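Local coordinates for Card1 endonuclease domain-containing protein (Vibrio cholerae, PDB 1XMX), which is of unknown function but carries a Card1-like domain of the PDDEXK nuclease clan and probably binds nucleic acid, at residues D140-I144 with A145-T149; D167-L170 with Y171-G174; A178-A181 with L182-G185; S209-Q212 with Q213-E217; A245-A249 with N250-L254. All coordinates share one frame; numbering follows the deposited sequence.

In the fold
All five contacts are local, each made where a helix starts, runs on, breaks or ends. Contact 1 is buried near the middle of the chain and stands apart, about 28 Å centre to centre from contact 5; it opens helix 144-150 with a capping box and an isoleucine-tyrosine pair. Contacts 2 and 3 both use helix 164-179, the first with regular backbone bonds, the second with the weak bonds of the junction with helix 181-201. Contact 5, in helix 243-266, touches both: F248 packs on L170 and L173, W253 on A178. Contact 4 lies at the surface and is mostly polar; its E217 packs against the backbone of contact 3.

Contact 1: residues D140-I144 with A145-T149; sequences DRITI and ADYLT
T143 and D146 face each other across the first turn of helix 144-150, where the backbone bonds Y147 N to T143 O (3.0 Å) and L148 N to I144 O (2.9 Å) set the helical spacing. T143 is the N-cap. Its OG1 sits between the backbone N and the carbonyl carbon (chi1 61°), which turns the hydroxyl toward the open end of the helix, where it accepts from D146 N at 3.1 Å. The return bond, from T143 N to D146 OD2, is long and weak at 3.5 Å but almost straight, with an N-H...O angle of 174°. A water also bonds T143 OG1 at 3.0 Å and reaches D146 OD1 weakly. The carboxylate of D146 has a further partner in the salt bridge from OD2 to R53, so one side chain joins the helix start to the end of the neighbouring helix 40-52.

Beside the capping box lies an apolar contact. I142 swings CG1 over D146 CB (3.5 Å) and brings CD1 obliquely to Y147 CD2 (3.7 Å), the two side chains crossing at about a right angle. Y147 OH bonds the carbonyl of N302, which fixes the far end of the ring. One turn on, I144 and L148 lie side by side, with CG2 and CD1 4.0 Å apart. V299 of strand 288-300 touches I142, I144 and Y147. Reciprocal bonds between N-cap and N3 residues make this a capping box, paired with a hydrophobic staple, I142 on Y147, at a buried helix start.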
loop_
_atom_site.group_PDB
_atom_site.type_symbol
_atom_site.label_atom_id
_atom_site.label_comp_id
_atom_site.label_asym_id
_atom_site.label_seq_id
_atom_site.Cartn_x
_atom_site.Cartn_y
_atom_site.Cartn_z
ATOM N N ASP A 140 -11.360 6.540 6.513
ATOM C CA ASP A 140 -10.147 5.852 6.133
ATOM C C ASP A 140 -9.804 4.834 7.202
ATOM O O ASP A 140 -9.135 5.154 8.163
ATOM C CB ASP A 140 -9.029 6.894 5.980
ATOM C CG ASP A 140 -9.327 7.891 4.845
ATOM O OD1 ASP A 140 -9.901 7.392 3.882
ATOM O OD2 ASP A 140 -9.040 9.127 4.930
ATOM N N ARG A 141 -10.262 3.600 7.024
ATOM C CA ARG A 141 -10.233 2.559 8.060
ATOM C C ARG A 141 -9.530 1.274 7.633
ATOM O O ARG A 141 -8.896 0.602 8.442
ATOM C CB ARG A 141 -11.667 2.175 8.443
ATOM C CG ARG A 141 -12.521 3.332 9.031
ATOM C CD ARG A 141 -11.930 3.861 10.262
ATOM N NE ARG A 141 -12.810 4.894 10.806
ATOM C CZ ARG A 141 -12.542 5.614 11.887
ATOM N NH1 ARG A 141 -11.390 5.442 12.526
ATOM N NH2 ARG A 141 -13.432 6.518 12.317
ATOM N N ILE A 142 -9.700 0.881 6.385
ATOM C CA ILE A 142 -9.061 -0.333 5.854
ATOM C C ILE A 142 -7.536 -0.309 6.035
ATOM O O ILE A 142 -6.883 0.751 5.945
ATOM C CB ILE A 142 -9.499 -0.578 4.370
ATOM C CG1 ILE A 142 -9.389 -2.060 3.983
ATOM C CG2 ILE A 142 -8.779 0.356 3.368
ATOM C CD1 ILE A 142 -9.372 -2.225 2.515
ATOM N N THR A 143 -6.961 -1.476 6.358
ATOM C CA THR A 143 -5.527 -1.582 6.564
ATOM C C THR A 143 -4.840 -2.178 5.359
ATOM O O THR A 143 -5.485 -2.699 4.471
ATOM C CB THR A 143 -5.241 -2.510 7.721
ATOM O OG1 THR A 143 -5.765 -3.804 7.384
ATOM C CG2 THR A 143 -5.876 -1.970 8.974
ATOM N N ILE A 144 -3.509 -2.106 5.338
ATOM C CA ILE A 144 -2.654 -2.833 4.344
ATOM C C ILE A 144 -2.955 -4.330 4.318
ATOM O O ILE A 144 -3.035 -4.945 3.250
ATOM C CB ILE A 144 -1.135 -2.656 4.668
ATOM C CG1 ILE A 144 -0.749 -1.184 4.600
ATOM C CG2 ILE A 144 -0.243 -3.549 3.708
ATOM C CD1 ILE A 144 0.463 -0.771 5.423
ATOM N N ALA A 145 -3.124 -4.914 5.497
ATOM C CA ALA A 145 -3.356 -6.347 5.633
ATOM C C ALA A 145 -4.618 -6.726 4.934
ATOM O O ALA A 145 -4.665 -7.743 4.218
ATOM C CB ALA A 145 -3.434 -6.707 7.067
ATOM N N ASP A 146 -5.648 -5.890 5.121
ATOM C CA ASP A 146 -6.976 -6.089 4.520
ATOM C C ASP A 146 -6.899 -5.940 3.048
ATOM O O ASP A 146 -7.552 -6.705 2.296
ATOM C CB ASP A 146 -7.902 -5.012 4.987
ATOM C CG ASP A 146 -8.418 -5.282 6.340
ATOM O OD1 ASP A 146 -8.331 -6.485 6.756
ATOM O OD2 ASP A 146 -8.898 -4.301 6.971
ATOM N N TYR A 147 -6.104 -4.949 2.631
ATOM C CA TYR A 147 -5.903 -4.689 1.216
ATOM C C TYR A 147 -5.281 -5.879 0.533
ATOM O O TYR A 147 -5.731 -6.279 -0.535
ATOM C CB TYR A 147 -4.973 -3.497 1.010
ATOM C CG TYR A 147 -5.651 -2.432 0.187
ATOM C CD1 TYR A 147 -5.776 -2.568 -1.185
ATOM C CD2 TYR A 147 -6.200 -1.301 0.786
ATOM C CE1 TYR A 147 -6.410 -1.597 -1.941
ATOM C CE2 TYR A 147 -6.849 -0.310 0.029
ATOM C CZ TYR A 147 -6.926 -0.471 -1.330
ATOM O OH TYR A 147 -7.547 0.471 -2.093
ATOM N N LEU A 148 -4.245 -6.461 1.138
ATOM C CA LEU A 148 -3.620 -7.611 0.521
ATOM C C LEU A 148 -4.576 -8.785 0.427
ATOM O O LEU A 148 -4.615 -9.461 -0.619
ATOM C CB LEU A 148 -2.310 -8.003 1.201
ATOM C CG LEU A 148 -1.249 -6.885 1.213
ATOM C CD1 LEU A 148 -0.069 -7.245 2.084
ATOM C CD2 LEU A 148 -0.770 -6.551 -0.177
ATOM N N THR A 149 -5.335 -9.045 1.495
ATOM C CA THR A 149 -6.278 -10.141 1.482
ATOM C C THR A 149 -7.253 -9.957 0.315
ATOM O O THR A 149 -7.489 -10.866 -0.489
ATOM C CB THR A 149 -7.063 -10.190 2.783
ATOM O OG1 THR A 149 -6.135 -10.398 3.832
ATOM C CG2 THR A 149 -8.126 -11.317 2.767
HETATM O O HOH W 1 -6.311 -5.860 9.532
#

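Contact 2: residues D167-L170 with Y171-G174; sequences DQQL and YQLG
D167 begins the run: its carbonyl O accepts from Y171 N at 2.9 Å and also lies 3.2 Å from Y171 CB. Q168 follows, its side chain lying alongside that of Q172 and pointing the same way. Its O takes the N-H of Q172 at 2.8 Å and is also met by Q172 CG at 3.0 Å. Both glutamine chains are extended beyond CG; Q168 CG packs against the Q172 amide, and the NE2 atoms come to 3.6 Å with the amide planes turned 47° apart. The same Q168 O lies at the edge of the Y171 ring, which swings clear of the first segment because its CG is anti to the backbone N (chi1 167°). Q169 O bonds L173 N at 2.9 Å and also meets L173 CB at 3.3 Å. Last, L170 O receives G174 N at 3.1 Å, completing four consecutive i to i+4 bonds of a regular alpha-helix. Around helix 164-179, L170 and L173 are buried against helix 243-266 through E244 and F248. L173 also meets D224 and L225 of helix 216-227, and Y171 touches S260 and Q264 of helix 243-266.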
loop_
_atom_site.group_PDB
_atom_site.type_symbol
_atom_site.label_atom_id
_atom_site.label_comp_id
_atom_site.label_asym_id
_atom_site.label_seq_id
_atom_site.Cartn_x
_atom_site.Cartn_y
_atom_site.Cartn_z
ATOM N N ASP A 167 16.026 4.494 17.796
ATOM C CA ASP A 167 15.209 5.013 16.702
ATOM C C ASP A 167 15.532 6.446 16.335
ATOM O O ASP A 167 15.503 6.826 15.182
ATOM C CB ASP A 167 13.724 4.984 17.072
ATOM C CG ASP A 167 13.178 3.564 17.233
ATOM O OD1 ASP A 167 13.837 2.591 16.762
ATOM O OD2 ASP A 167 12.090 3.421 17.846
ATOM N N GLN A 168 15.753 7.272 17.327
ATOM C CA GLN A 168 15.995 8.662 17.008
ATOM C C GLN A 168 17.382 8.823 16.386
ATOM O O GLN A 168 17.515 9.560 15.429
ATOM C CB GLN A 168 15.806 9.546 18.252
ATOM C CG GLN A 168 16.819 10.682 18.395
ATOM C CD GLN A 168 16.645 11.470 19.689
ATOM O OE1 GLN A 168 17.031 10.997 20.788
ATOM N NE2 GLN A 168 16.104 12.687 19.574
ATOM N N GLN A 169 18.387 8.141 16.940
ATOM C CA GLN A 169 19.727 8.075 16.353
ATOM C C GLN A 169 19.665 7.551 14.913
ATOM O O GLN A 169 20.299 8.130 14.026
ATOM C CB GLN A 169 20.679 7.152 17.135
ATOM C CG GLN A 169 21.216 7.660 18.507
ATOM C CD GLN A 169 21.602 9.135 18.511
ATOM O OE1 GLN A 169 20.869 9.991 19.073
ATOM N NE2 GLN A 169 22.693 9.457 17.863
ATOM N N LEU A 170 18.897 6.482 14.674
ATOM C CA LEU A 170 18.828 5.931 13.308
ATOM C C LEU A 170 18.119 6.887 12.392
ATOM O O LEU A 170 18.500 7.045 11.220
ATOM C CB LEU A 170 18.156 4.550 13.269
ATOM C CG LEU A 170 18.941 3.443 13.971
ATOM C CD1 LEU A 170 18.256 2.125 13.685
ATOM C CD2 LEU A 170 20.389 3.419 13.517
ATOM N N TYR A 171 17.109 7.566 12.931
ATOM C CA TYR A 171 16.400 8.584 12.167
ATOM C C TYR A 171 17.286 9.786 11.793
ATOM O O TYR A 171 17.318 10.279 10.631
ATOM C CB TYR A 171 15.157 9.058 12.941
ATOM C CG TYR A 171 14.581 10.307 12.356
ATOM C CD1 TYR A 171 13.784 10.255 11.215
ATOM C CD2 TYR A 171 14.868 11.560 12.923
ATOM C CE1 TYR A 171 13.238 11.419 10.654
ATOM C CE2 TYR A 171 14.332 12.752 12.373
ATOM C CZ TYR A 171 13.532 12.665 11.232
ATOM O OH TYR A 171 13.010 13.825 10.682
ATOM N N GLN A 172 18.012 10.294 12.775
ATOM C CA GLN A 172 18.779 11.479 12.508
ATOM C C GLN A 172 19.982 11.109 11.598
ATOM O O GLN A 172 20.407 11.882 10.743
ATOM C CB GLN A 172 19.197 12.119 13.832
ATOM C CG GLN A 172 18.038 12.417 14.762
ATOM C CD GLN A 172 18.447 13.167 16.027
ATOM O OE1 GLN A 172 19.563 13.028 16.500
ATOM N NE2 GLN A 172 17.525 13.983 16.571
ATOM N N LEU A 173 20.526 9.911 11.765
ATOM C CA LEU A 173 21.595 9.485 10.885
ATOM C C LEU A 173 21.112 9.482 9.428
ATOM O O LEU A 173 21.796 9.956 8.521
ATOM C CB LEU A 173 22.078 8.082 11.279
ATOM C CG LEU A 173 23.410 7.887 11.999
ATOM C CD1 LEU A 173 23.685 6.417 12.061
ATOM C CD2 LEU A 173 24.558 8.602 11.291
ATOM N N GLY A 174 19.912 8.935 9.223
ATOM C CA GLY A 174 19.315 8.876 7.892
ATOM C C GLY A 174 19.107 10.240 7.276
ATOM O O GLY A 174 19.383 10.419 6.103
#

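Contact 3: residues A178-A181 with L182-G185; sequences ASNA and LELG
L184 N makes two weak backbone bonds, to N180 O (3.1 Å) and A181 O (3.4 Å). Both are bent, so that a single N-H is shared between an i to i+4 and an i to i+3 acceptor. G185 N makes another weak bond, to L182 O.

These weak bonds lie at the junction of helices 164-179 and 181-201, between which N180 departs from helical geometry (phi -125°, psi 40°). N180 ND2 ties back to the carbonyl of R176 in the preceding helix, and K369 NZ bonds S179 O from another part of the chain.

Between side chains, E183 comes alongside N180. It reaches back with an extended chain, its CG anti to the backbone N (chi1 173°), and lays OE1 3.3 Å from N180 CB. The same OE1 stands 3.4 Å from N180 OD1, two acceptors facing each other without a bond, with the amide and carboxylate planes nearly perpendicular.

L184 CG is in van der Waals contact with the N180 carbonyl, 3.4 Å from N180 O, while the apolar packing of its side chain is on L221 of helix 216-227. A181 turns its methyl to F344 and L368, and L182 meets P365 and D366, placing the junction against loops that follow strands 338-343 and 361-363.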
loop_
_atom_site.group_PDB
_atom_site.type_symbol
_atom_site.label_atom_id
_atom_site.label_comp_id
_atom_site.label_asym_id
_atom_site.label_seq_id
_atom_site.Cartn_x
_atom_site.Cartn_y
_atom_site.Cartn_z
ATOM N N ALA A 178 20.684 11.390 3.862
ATOM C CA ALA A 178 19.740 11.716 2.777
ATOM C C ALA A 178 20.002 13.133 2.279
ATOM O O ALA A 178 19.884 13.433 1.107
ATOM C CB ALA A 178 18.297 11.590 3.273
ATOM N N SER A 179 20.330 14.023 3.182
ATOM C CA SER A 179 20.429 15.436 2.808
ATOM C C SER A 179 21.801 15.830 2.231
ATOM O O SER A 179 21.960 16.934 1.740
ATOM C CB SER A 179 20.066 16.334 4.014
ATOM O OG SER A 179 21.148 16.365 4.936
ATOM N N ASN A 180 22.780 14.928 2.324
ATOM C CA ASN A 180 24.077 15.102 1.703
ATOM C C ASN A 180 24.313 13.892 0.822
ATOM O O ASN A 180 25.408 13.348 0.813
ATOM C CB ASN A 180 25.157 15.130 2.795
ATOM C CG ASN A 180 25.029 16.334 3.680
ATOM O OD1 ASN A 180 25.179 17.445 3.219
ATOM N ND2 ASN A 180 24.698 16.128 4.948
ATOM N N ALA A 181 23.282 13.438 0.132
ATOM C CA ALA A 181 23.355 12.145 -0.575
ATOM C C ALA A 181 24.426 12.053 -1.678
ATOM O O ALA A 181 25.097 11.021 -1.828
ATOM C CB ALA A 181 21.983 11.747 -1.131
ATOM N N LEU A 182 24.545 13.100 -2.487
ATOM C CA LEU A 182 25.526 13.085 -3.558
ATOM C C LEU A 182 26.927 13.127 -2.961
ATOM O O LEU A 182 27.810 12.433 -3.448
ATOM C CB LEU A 182 25.309 14.218 -4.559
ATOM C CG LEU A 182 24.074 14.148 -5.458
ATOM C CD1 LEU A 182 24.252 15.150 -6.541
ATOM C CD2 LEU A 182 23.928 12.733 -6.030
ATOM N N GLU A 183 27.118 13.906 -1.887
ATOM C CA GLU A 183 28.443 13.992 -1.199
ATOM C C GLU A 183 28.895 12.636 -0.652
ATOM O O GLU A 183 30.061 12.304 -0.665
ATOM C CB GLU A 183 28.366 14.996 -0.039
ATOM C CG GLU A 183 29.626 15.045 0.864
ATOM C CD GLU A 183 29.400 15.780 2.217
ATOM O OE1 GLU A 183 28.263 16.123 2.628
ATOM O OE2 GLU A 183 30.418 16.009 2.892
ATOM N N LEU A 184 27.936 11.838 -0.201
ATOM C CA LEU A 184 28.223 10.608 0.507
ATOM C C LEU A 184 28.164 9.386 -0.376
ATOM O O LEU A 184 28.518 8.298 0.056
ATOM C CB LEU A 184 27.248 10.459 1.689
ATOM C CG LEU A 184 27.482 11.507 2.798
ATOM C CD1 LEU A 184 26.530 11.301 4.028
ATOM C CD2 LEU A 184 28.868 11.493 3.260
ATOM N N GLY A 185 27.725 9.571 -1.614
ATOM C CA GLY A 185 27.573 8.496 -2.590
ATOM C C GLY A 185 28.556 7.350 -2.439
ATOM O O GLY A 185 28.229 6.331 -1.851
#

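Contact 4: residues S209-Q212 with Q213-E217; sequences SDKQ and QGYRE. With FMT (formic acid), chain I.
Q213 N bonds S209 O at 3.1 Å, closing a short helical turn that opens with a capping box: S209 OG accepts from Q212 N at 3.1 Å, and S209 N gives a bond to Q212 OE1 at 2.9 Å, in the carbonyl plane on a lone pair. The turn then unwinds. G214 N donates to K211 O at 2.9 Å and weakly to D210 O, and Y215 N bonds Q212 O at 3.3 Å; both K211 O and Q212 O are approached from above the carbonyl plane, unlike in a regular helix. Y215 is in turn the N-cap of helix 216-227.

Van der Waals contacts gather on Y215. Q212 CA sits over one face in a CH-pi contact, 4.0 Å from the ring centroid and 20° off its normal, and K211 O also lies over this face, offset toward the rim. K211 CG is anti to its backbone N (chi1 -169°), which brings the aliphatic chain across the phenol end. Q212 also packs on T190, Y193 and L194 of helix 181-201.

A bound formic acid molecule, probably from the crystallisation liquor, occupies the start of the next helix, its O2 accepting from E217 N at 3.2 Å while O1 lies 3.2 Å from Y215 CB.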
loop_
_atom_site.group_PDB
_atom_site.type_symbol
_atom_site.label_atom_id
_atom_site.label_comp_id
_atom_site.label_asym_id
_atom_site.label_seq_id
_atom_site.Cartn_x
_atom_site.Cartn_y
_atom_site.Cartn_z
ATOM N N SER A 209 40.764 -2.611 4.790
ATOM C CA SER A 209 42.093 -2.601 4.161
ATOM C C SER A 209 42.718 -1.259 4.421
ATOM O O SER A 209 42.022 -0.338 4.843
ATOM C CB SER A 209 41.968 -2.788 2.656
ATOM O OG SER A 209 41.143 -1.761 2.103
ATOM N N ASP A 210 44.002 -1.094 4.147
ATOM C CA ASP A 210 44.592 0.221 4.373
ATOM C C ASP A 210 44.049 1.255 3.388
ATOM O O ASP A 210 43.963 2.452 3.705
ATOM C CB ASP A 210 46.114 0.183 4.306
ATOM C CG ASP A 210 46.700 -0.740 5.331
ATOM O OD1 ASP A 210 46.512 -0.487 6.546
ATOM O OD2 ASP A 210 47.334 -1.738 4.919
ATOM N N LYS A 211 43.744 0.809 2.172
ATOM C CA LYS A 211 43.119 1.692 1.231
ATOM C C LYS A 211 41.753 2.201 1.786
ATOM O O LYS A 211 41.526 3.422 1.863
ATOM C CB LYS A 211 42.975 0.995 -0.109
ATOM C CG LYS A 211 42.575 1.946 -1.219
ATOM C CD LYS A 211 42.660 1.325 -2.598
ATOM C CE LYS A 211 43.999 0.603 -2.855
ATOM N NZ LYS A 211 44.124 0.079 -4.282
ATOM N N GLN A 212 40.872 1.279 2.215
ATOM C CA GLN A 212 39.586 1.672 2.800
ATOM C C GLN A 212 39.715 2.651 3.964
ATOM O O GLN A 212 38.851 3.544 4.153
ATOM C CB GLN A 212 38.769 0.445 3.230
ATOM C CG GLN A 212 38.171 -0.314 2.044
ATOM C CD GLN A 212 37.727 -1.712 2.415
ATOM O OE1 GLN A 212 38.291 -2.353 3.298
ATOM N NE2 GLN A 212 36.696 -2.180 1.766
ATOM N N GLN A 213 40.772 2.479 4.761
ATOM C CA GLN A 213 41.021 3.355 5.911
ATOM C C GLN A 213 41.384 4.786 5.509
ATOM O O GLN A 213 41.216 5.715 6.311
ATOM C CB GLN A 213 42.133 2.781 6.805
ATOM C CG GLN A 213 41.730 1.446 7.419
ATOM C CD GLN A 213 42.809 0.851 8.298
ATOM O OE1 GLN A 213 43.149 -0.325 8.161
ATOM N NE2 GLN A 213 43.356 1.654 9.191
ATOM N N GLY A 214 41.866 4.980 4.280
ATOM C CA GLY A 214 42.179 6.323 3.812
ATOM C C GLY A 214 41.032 7.007 3.043
ATOM O O GLY A 214 41.172 8.143 2.617
ATOM N N TYR A 215 39.906 6.330 2.840
ATOM C CA TYR A 215 38.805 6.930 2.069
ATOM C C TYR A 215 38.147 8.030 2.912
ATOM O O TYR A 215 37.635 7.775 4.004
ATOM C CB TYR A 215 37.702 5.920 1.633
ATOM C CG TYR A 215 38.109 4.858 0.614
ATOM C CD1 TYR A 215 39.214 5.029 -0.244
ATOM C CD2 TYR A 215 37.376 3.686 0.497
ATOM C CE1 TYR A 215 39.579 4.042 -1.162
ATOM C CE2 TYR A 215 37.732 2.691 -0.432
ATOM C CZ TYR A 215 38.820 2.864 -1.253
ATOM O OH TYR A 215 39.140 1.839 -2.167
ATOM N N ARG A 216 38.168 9.233 2.357
ATOM C CA ARG A 216 37.525 10.433 2.894
ATOM C C ARG A 216 36.033 10.266 3.301
ATOM O O ARG A 216 35.693 10.386 4.471
ATOM C CB ARG A 216 37.707 11.549 1.857
ATOM C CG ARG A 216 37.278 12.934 2.265
ATOM C CD ARG A 216 37.387 13.949 1.102
ATOM N NE ARG A 216 36.876 13.445 -0.184
ATOM C CZ ARG A 216 35.633 13.640 -0.650
ATOM N NH1 ARG A 216 34.737 14.325 0.067
ATOM N NH2 ARG A 216 35.275 13.145 -1.841
ATOM N N GLU A 217 35.135 10.018 2.355
ATOM C CA GLU A 217 33.692 9.928 2.687
ATOM C C GLU A 217 33.339 8.766 3.607
ATOM O O GLU A 217 32.488 8.895 4.471
ATOM C CB GLU A 217 32.832 9.861 1.433
ATOM C CG GLU A 217 33.061 10.977 0.454
ATOM C CD GLU A 217 32.384 10.671 -0.850
ATOM O OE1 GLU A 217 31.701 9.618 -0.890
ATOM O OE2 GLU A 217 32.493 11.469 -1.822
HETATM C C FMT I . 35.716 7.610 -0.448
HETATM O O1 FMT I . 34.993 6.945 0.345
HETATM O O2 FMT I . 35.865 8.862 -0.523
#

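Contact 5: residues A245-A249 with N250-L254; sequences ARRFA and NGEWL
The side chains of F248 and W253 cross at about a right angle, five residues apart on helix 243-266. The backbone sets W253 CB over the F248 face in a CH-pi contact, 3.4 Å from the centroid. With CG between the backbone N and the carbonyl carbon (chi1 70°), the indole turns its edge toward that face: its five-membered ring stands 5.9 Å from the F248 ring, centroid to centroid, with planes at 65°. W177 joins both rings, and F344 meets W253 edge-to-face.

E252, bent at chi2, folds its carboxylate back over the aliphatic part of R247, with OE2 3.5 Å from R247 CD. R246, curled at chi2 and chi3, runs beside N250.

The backbone widens here. E252 N bonds R247 O at 3.1 Å and W253 N bonds F248 O at 3.1 Å, both i to i+5, pi-type, and F248 O also accepts from G251 N at 3.2 Å. G251 has phi 138°, where a side chain would jam against the preceding carbonyl. The wider turn is consistent with W253 CB coming round onto F248, and probably relies on F248 O accepting two N-H groups and on aromatic packing, the charged ends of R247 and E252 staying apart.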
loop_
_atom_site.group_PDB
_atom_site.type_symbol
_atom_site.label_atom_id
_atom_site.label_comp_id
_atom_site.label_asym_id
_atom_site.label_seq_id
_atom_site.Cartn_x
_atom_site.Cartn_y
_atom_site.Cartn_z
ATOM N N ALA A 245 21.943 -2.527 13.365
ATOM C CA ALA A 245 22.938 -1.514 12.949
ATOM C C ALA A 245 23.690 -1.971 11.720
ATOM O O ALA A 245 23.974 -1.189 10.841
ATOM C CB ALA A 245 23.909 -1.192 14.087
ATOM N N ARG A 246 24.052 -3.235 11.651
ATOM C CA ARG A 246 24.654 -3.733 10.424
ATOM C C ARG A 246 23.718 -3.608 9.199
ATOM O O ARG A 246 24.138 -3.158 8.156
ATOM C CB ARG A 246 25.122 -5.176 10.570
ATOM C CG ARG A 246 25.743 -5.716 9.247
ATOM C CD ARG A 246 25.541 -7.189 8.923
ATOM N NE ARG A 246 24.183 -7.789 8.910
ATOM C CZ ARG A 246 23.224 -7.746 7.958
ATOM N NH1 ARG A 246 23.300 -7.031 6.799
ATOM N NH2 ARG A 246 22.125 -8.468 8.190
ATOM N N ARG A 247 22.448 -3.992 9.326
ATOM C CA ARG A 247 21.479 -3.871 8.221
ATOM C C ARG A 247 21.284 -2.423 7.787
ATOM O O ARG A 247 21.054 -2.139 6.609
ATOM C CB ARG A 247 20.088 -4.390 8.637
ATOM C CG ARG A 247 19.886 -5.875 8.393
ATOM C CD ARG A 247 18.479 -6.343 8.855
ATOM N NE ARG A 247 18.593 -7.111 10.100
ATOM C CZ ARG A 247 17.909 -6.854 11.215
ATOM N NH1 ARG A 247 17.034 -5.857 11.232
ATOM N NH2 ARG A 247 18.079 -7.611 12.309
ATOM N N PHE A 248 21.357 -1.533 8.762
ATOM C CA PHE A 248 21.114 -0.123 8.575
ATOM C C PHE A 248 22.186 0.389 7.665
ATOM O O PHE A 248 21.867 1.082 6.691
ATOM C CB PHE A 248 21.173 0.596 9.914
ATOM C CG PHE A 248 20.974 2.093 9.829
ATOM C CD1 PHE A 248 19.695 2.647 9.797
ATOM C CD2 PHE A 248 22.073 2.960 9.848
ATOM C CE1 PHE A 248 19.510 4.042 9.729
ATOM C CE2 PHE A 248 21.891 4.344 9.788
ATOM C CZ PHE A 248 20.608 4.884 9.732
ATOM N N ALA A 249 23.451 0.052 7.987
ATOM C CA ALA A 249 24.639 0.473 7.180
ATOM C C ALA A 249 24.701 -0.275 5.877
ATOM O O ALA A 249 25.334 0.157 4.908
ATOM C CB ALA A 249 25.945 0.195 7.961
ATOM N N ASN A 250 24.046 -1.429 5.841
ATOM C CA ASN A 250 23.977 -2.141 4.598
ATOM C C ASN A 250 23.096 -1.447 3.527
ATOM O O ASN A 250 23.271 -1.673 2.309
ATOM C CB ASN A 250 23.591 -3.592 4.836
ATOM C CG ASN A 250 24.279 -4.513 3.874
ATOM O OD1 ASN A 250 24.999 -4.054 2.991
ATOM N ND2 ASN A 250 24.084 -5.829 4.048
ATOM N N GLY A 251 22.216 -0.555 3.954
ATOM C CA GLY A 251 21.343 0.158 3.018
ATOM C C GLY A 251 19.904 0.302 3.484
ATOM O O GLY A 251 19.127 1.047 2.893
ATOM N N GLU A 252 19.537 -0.413 4.545
ATOM C CA GLU A 252 18.183 -0.277 5.116
ATOM C C GLU A 252 17.950 1.061 5.778
ATOM O O GLU A 252 16.838 1.331 6.186
ATOM C CB GLU A 252 17.914 -1.364 6.136
ATOM C CG GLU A 252 18.167 -2.761 5.610
ATOM C CD GLU A 252 17.222 -3.743 6.256
ATOM O OE1 GLU A 252 16.447 -3.276 7.134
ATOM O OE2 GLU A 252 17.261 -4.961 5.894
ATOM N N TRP A 253 18.999 1.894 5.902
ATOM C CA TRP A 253 18.833 3.247 6.427
ATOM C C TRP A 253 17.764 4.091 5.677
ATOM O O TRP A 253 17.082 4.929 6.272
ATOM C CB TRP A 253 20.177 3.999 6.449
ATOM C CG TRP A 253 20.709 4.350 5.115
ATOM C CD1 TRP A 253 21.552 3.601 4.368
ATOM C CD2 TRP A 253 20.435 5.545 4.342
ATOM N NE1 TRP A 253 21.828 4.238 3.192
ATOM C CE2 TRP A 253 21.156 5.426 3.140
ATOM C CE3 TRP A 253 19.676 6.704 4.565
ATOM C CZ2 TRP A 253 21.161 6.411 2.176
ATOM C CZ3 TRP A 253 19.653 7.681 3.584
ATOM C CH2 TRP A 253 20.389 7.538 2.414
ATOM N N LEU A 254 17.655 3.901 4.365
ATOM C CA LEU A 254 16.836 4.783 3.536
ATOM C C LEU A 254 15.367 4.423 3.686
ATOM O O LEU A 254 14.503 5.291 3.705
ATOM C CB LEU A 254 17.254 4.669 2.077
ATOM C CG LEU A 254 16.387 5.509 1.142
ATOM C CD1 LEU A 254 16.425 7.038 1.436
ATOM C CD2 LEU A 254 16.828 5.233 -0.283
#